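Local coordinates for protein putative rubredoxin reductase (Rhodopseudomonas palustris, PDB 3FG2) that probably passes electrons from NADH through its bound FAD to a ferredoxin or rubredoxin, serving the CYP199A2 system, at residues 331-342 with 355-366. Sequence-based numbering, arbitrary orientation.
Sequences IVGLTAGFDQVV and FCYKAGKLIGIE
In the antiparallel sheet of the reductase C-terminal domain, the hairpin of strands 355-358 and 361-366 is flanked by the two strands of 331-342: V332 pairs with I365 on one side, and Q340 and V342 with Y357 and F355 on the other. V332 N bonds I365 O and I365 N bonds V332 O, both at 3.0 Å, and V332 CG1 rests against I365 CB on the face covered by helix 371-380. On the other flank of the hairpin, Y357 N meets Q340 O at 2.7 Å, nearly along the C=O axis; that same oxygen lies in the plane of the Y357 ring, at its edge.

Residues 334-339 arch over the hairpin to link the two flanking strands, turning through a type II turn from T335 to F338. The methyl CG2 of T335 drops onto C356 SG at 3.5 Å, above the classic bulge where I363 and G364 both face C356, and the same methyl lies 4.1 Å from G364 CA. The CD1 end of I363 reaches T335 CA and F338 CB. With OG1 set between its backbone N and carbonyl carbon (chi1 49°), T335 gives its hydroxyl proton to a water, which in turn donates to E366 OE2, while E366 OE1 is hydrogen-bonded to T183 OG1.

A second classic bulge places D339 and Q340 opposite Y357, where D339 N bonds Y357 O at 2.9 Å and Q340 N only weakly. The D339 carboxylate reaches the start of the type I' turn from K358 to K361, its OD2 taking A359 N at 2.9 Å through the syn lone pair. Another water donates to D339 OD1 and Q340 OE1 and accepts from G360 N, tying the turn to the start of the edge strand.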
loop_
_atom_site.group_PDB
_atom_site.type_symbol
_atom_site.label_atom_id
_atom_site.label_comp_id
_atom_site.label_asym_id
_atom_site.label_seq_id
_atom_site.Cartn_x
_atom_site.Cartn_y
_atom_site.Cartn_z
ATOM N N ILE A 331 2.281 9.782 -8.066
ATOM C CA ILE A 331 3.286 9.124 -8.878
ATOM C C ILE A 331 2.602 8.247 -9.898
ATOM O O ILE A 331 1.681 7.514 -9.552
ATOM C CB ILE A 331 4.184 8.195 -8.045
ATOM C CG1 ILE A 331 4.771 8.944 -6.850
ATOM C CG2 ILE A 331 5.305 7.646 -8.921
ATOM C CD1 ILE A 331 5.585 8.054 -5.913
ATOM N N VAL A 332 3.032 8.337 -11.153
ATOM C CA VAL A 332 2.487 7.475 -12.187
ATOM C C VAL A 332 3.682 6.838 -12.894
ATOM O O VAL A 332 4.571 7.541 -13.398
ATOM C CB VAL A 332 1.619 8.244 -13.211
ATOM C CG1 VAL A 332 2.421 9.369 -13.863
ATOM C CG2 VAL A 332 1.113 7.271 -14.273
ATOM N N GLY A 333 3.708 5.506 -12.905
ATOM C CA GLY A 333 4.801 4.780 -13.536
ATOM C C GLY A 333 5.797 4.260 -12.510
ATOM O O GLY A 333 5.726 4.612 -11.333
ATOM N N LEU A 334 6.724 3.411 -12.947
ATOM C CA LEU A 334 7.744 2.854 -12.058
ATOM C C LEU A 334 9.071 3.555 -12.367
ATOM O O LEU A 334 9.566 3.476 -13.494
ATOM C CB LEU A 334 7.864 1.344 -12.288
ATOM C CG LEU A 334 6.586 0.522 -12.032
ATOM C CD1 LEU A 334 6.745 -0.906 -12.538
ATOM C CD2 LEU A 334 6.278 0.522 -10.544
ATOM N N THR A 335 9.639 4.238 -11.374
ATOM C CA THR A 335 10.892 4.970 -11.567
ATOM C C THR A 335 12.206 4.241 -11.268
ATOM O O THR A 335 13.270 4.861 -11.288
ATOM C CB THR A 335 10.907 6.263 -10.741
ATOM O OG1 THR A 335 10.527 5.964 -9.399
ATOM C CG2 THR A 335 9.958 7.286 -11.320
ATOM N N ALA A 336 12.152 2.944 -10.986
ATOM C CA ALA A 336 13.380 2.206 -10.697
ATOM C C ALA A 336 14.334 2.249 -11.899
ATOM O O ALA A 336 13.912 2.098 -13.047
ATOM C CB ALA A 336 13.051 0.750 -10.335
ATOM N N GLY A 337 15.615 2.470 -11.625
ATOM C CA GLY A 337 16.602 2.512 -12.686
ATOM C C GLY A 337 16.685 3.848 -13.398
ATOM O O GLY A 337 17.243 3.933 -14.496
ATOM N N PHE A 338 16.137 4.892 -12.779
ATOM C CA PHE A 338 16.160 6.235 -13.362
ATOM C C PHE A 338 17.601 6.705 -13.550
ATOM O O PHE A 338 18.443 6.508 -12.663
ATOM C CB PHE A 338 15.428 7.219 -12.443
ATOM C CG PHE A 338 16.121 7.451 -11.123
ATOM C CD1 PHE A 338 17.037 8.492 -10.975
ATOM C CD2 PHE A 338 15.869 6.618 -10.035
ATOM C CE1 PHE A 338 17.693 8.701 -9.762
ATOM C CE2 PHE A 338 16.521 6.816 -8.812
ATOM C CZ PHE A 338 17.434 7.859 -8.674
ATOM N N ASP A 339 17.885 7.322 -14.699
ATOM C CA ASP A 339 19.229 7.831 -14.963
ATOM C C ASP A 339 19.213 9.318 -15.329
ATOM O O ASP A 339 20.254 9.914 -15.608
ATOM C CB ASP A 339 19.931 7.017 -16.065
ATOM C CG ASP A 339 19.166 7.001 -17.373
ATOM O OD1 ASP A 339 18.392 7.951 -17.637
ATOM O OD2 ASP A 339 19.357 6.044 -18.154
ATOM N N GLN A 340 18.029 9.917 -15.315
ATOM C CA GLN A 340 17.893 11.334 -15.621
ATOM C C GLN A 340 16.576 11.867 -15.077
ATOM O O GLN A 340 15.514 11.295 -15.333
ATOM C CB GLN A 340 17.961 11.558 -17.130
ATOM C CG GLN A 340 17.609 12.971 -17.574
ATOM C CD GLN A 340 17.770 13.163 -19.073
ATOM O OE1 GLN A 340 17.404 12.289 -19.873
ATOM N NE2 GLN A 340 18.308 14.313 -19.466
ATOM N N VAL A 341 16.652 12.961 -14.321
ATOM C CA VAL A 341 15.459 13.575 -13.742
ATOM C C VAL A 341 15.368 15.054 -14.090
ATOM O O VAL A 341 16.315 15.807 -13.895
ATOM C CB VAL A 341 15.438 13.423 -12.202
ATOM C CG1 VAL A 341 14.191 14.105 -11.615
ATOM C CG2 VAL A 341 15.455 11.953 -11.834
ATOM N N VAL A 342 14.215 15.460 -14.610
ATOM C CA VAL A 342 13.976 16.849 -14.989
ATOM C C VAL A 342 12.876 17.431 -14.110
ATOM O O VAL A 342 11.859 16.787 -13.869
ATOM C CB VAL A 342 13.515 16.961 -16.462
ATOM C CG1 VAL A 342 13.115 18.388 -16.769
ATOM C CG2 VAL A 342 14.625 16.505 -17.399
ATOM N N PHE A 355 10.214 14.628 -13.704
ATOM C CA PHE A 355 10.032 13.743 -14.842
ATOM C C PHE A 355 11.233 12.816 -14.847
ATOM O O PHE A 355 12.367 13.239 -15.065
ATOM C CB PHE A 355 9.941 14.545 -16.148
ATOM C CG PHE A 355 8.596 15.171 -16.378
ATOM C CD1 PHE A 355 8.027 16.002 -15.417
ATOM C CD2 PHE A 355 7.897 14.931 -17.555
ATOM C CE1 PHE A 355 6.782 16.583 -15.623
ATOM C CE2 PHE A 355 6.646 15.508 -17.775
ATOM C CZ PHE A 355 6.089 16.337 -16.803
ATOM N N CYS A 356 10.983 11.543 -14.588
ATOM C CA CYS A 356 12.060 10.574 -14.526
ATOM C C CYS A 356 12.227 9.822 -15.826
ATOM O O CYS A 356 11.254 9.302 -16.390
ATOM C CB CYS A 356 11.789 9.595 -13.391
ATOM S SG CYS A 356 11.325 10.433 -11.878
ATOM N N TYR A 357 13.473 9.758 -16.285
ATOM C CA TYR A 357 13.815 9.066 -17.517
ATOM C C TYR A 357 14.834 7.954 -17.321
ATOM O O TYR A 357 15.574 7.920 -16.330
ATOM C CB TYR A 357 14.401 10.039 -18.532
ATOM C CG TYR A 357 13.466 11.121 -18.986
ATOM C CD1 TYR A 357 13.123 12.175 -18.141
ATOM C CD2 TYR A 357 12.933 11.103 -20.275
ATOM C CE1 TYR A 357 12.276 13.187 -18.565
ATOM C CE2 TYR A 357 12.081 12.110 -20.710
ATOM C CZ TYR A 357 11.759 13.150 -19.852
ATOM O OH TYR A 357 10.931 14.158 -20.288
ATOM N N LYS A 358 14.868 7.052 -18.296
ATOM C CA LYS A 358 15.821 5.951 -18.323
ATOM C C LYS A 358 16.098 5.693 -19.800
ATOM O O LYS A 358 15.185 5.383 -20.564
ATOM C CB LYS A 358 15.247 4.698 -17.671
ATOM C CG LYS A 358 16.239 3.544 -17.658
ATOM C CD LYS A 358 15.725 2.343 -16.875
ATOM C CE LYS A 358 14.521 1.717 -17.538
ATOM N NZ LYS A 358 14.068 0.501 -16.802
ATOM N N ALA A 359 17.353 5.854 -20.205
ATOM C CA ALA A 359 17.739 5.650 -21.598
ATOM C C ALA A 359 16.948 6.550 -22.547
ATOM O O ALA A 359 16.541 6.113 -23.620
ATOM C CB ALA A 359 17.546 4.188 -21.988
ATOM N N GLY A 360 16.721 7.796 -22.140
ATOM C CA GLY A 360 16.007 8.750 -22.977
ATOM C C GLY A 360 14.490 8.670 -23.030
ATOM O O GLY A 360 13.856 9.468 -23.716
ATOM N N LYS A 361 13.899 7.729 -22.307
ATOM C CA LYS A 361 12.451 7.553 -22.318
ATOM C C LYS A 361 11.815 7.831 -20.953
ATOM O O LYS A 361 12.312 7.394 -19.912
ATOM C CB LYS A 361 12.123 6.125 -22.762
ATOM C CG LYS A 361 10.644 5.831 -22.962
ATOM C CD LYS A 361 10.455 4.444 -23.570
ATOM C CE LYS A 361 9.002 4.137 -23.892
ATOM N NZ LYS A 361 8.184 3.994 -22.661
ATOM N N LEU A 362 10.705 8.562 -20.967
ATOM C CA LEU A 362 9.996 8.900 -19.738
ATOM C C LEU A 362 9.482 7.608 -19.122
ATOM O O LEU A 362 8.750 6.866 -19.768
ATOM C CB LEU A 362 8.824 9.838 -20.053
ATOM C CG LEU A 362 8.112 10.585 -18.918
ATOM C CD1 LEU A 362 7.452 9.617 -17.976
ATOM C CD2 LEU A 362 9.112 11.426 -18.178
ATOM N N ILE A 363 9.868 7.334 -17.881
ATOM C CA ILE A 363 9.419 6.123 -17.212
ATOM C C ILE A 363 8.440 6.422 -16.087
ATOM O O ILE A 363 7.718 5.540 -15.631
ATOM C CB ILE A 363 10.598 5.316 -16.638
ATOM C CG1 ILE A 363 11.480 6.219 -15.778
ATOM C CG2 ILE A 363 11.408 4.697 -17.775
ATOM C CD1 ILE A 363 12.446 5.447 -14.897
ATOM N N GLY A 364 8.415 7.667 -15.627
ATOM C CA GLY A 364 7.487 8.008 -14.566
ATOM C C GLY A 364 7.475 9.473 -14.216
ATOM O O GLY A 364 8.422 10.199 -14.534
ATOM N N ILE A 365 6.396 9.911 -13.569
ATOM C CA ILE A 365 6.268 11.299 -13.148
ATOM C C ILE A 365 5.835 11.353 -11.696
ATOM O O ILE A 365 4.822 10.758 -11.322
ATOM C CB ILE A 365 5.210 12.072 -13.940
ATOM C CG1 ILE A 365 5.497 12.009 -15.437
ATOM C CG2 ILE A 365 5.204 13.523 -13.489
ATOM C CD1 ILE A 365 4.479 12.795 -16.272
ATOM N N GLU A 366 6.606 12.074 -10.892
ATOM C CA GLU A 366 6.332 12.249 -9.472
ATOM C C GLU A 366 5.934 13.714 -9.324
ATOM O O GLU A 366 6.776 14.604 -9.432
ATOM C CB GLU A 366 7.595 11.959 -8.666
ATOM C CG GLU A 366 8.247 10.617 -8.987
ATOM C CD GLU A 366 9.684 10.553 -8.490
ATOM O OE1 GLU A 366 10.492 11.421 -8.899
ATOM O OE2 GLU A 366 10.006 9.643 -7.694
HETATM O O HOH W 1 8.589 7.230 -7.965
HETATM O O HOH W 2 17.753 9.228 -20.043
#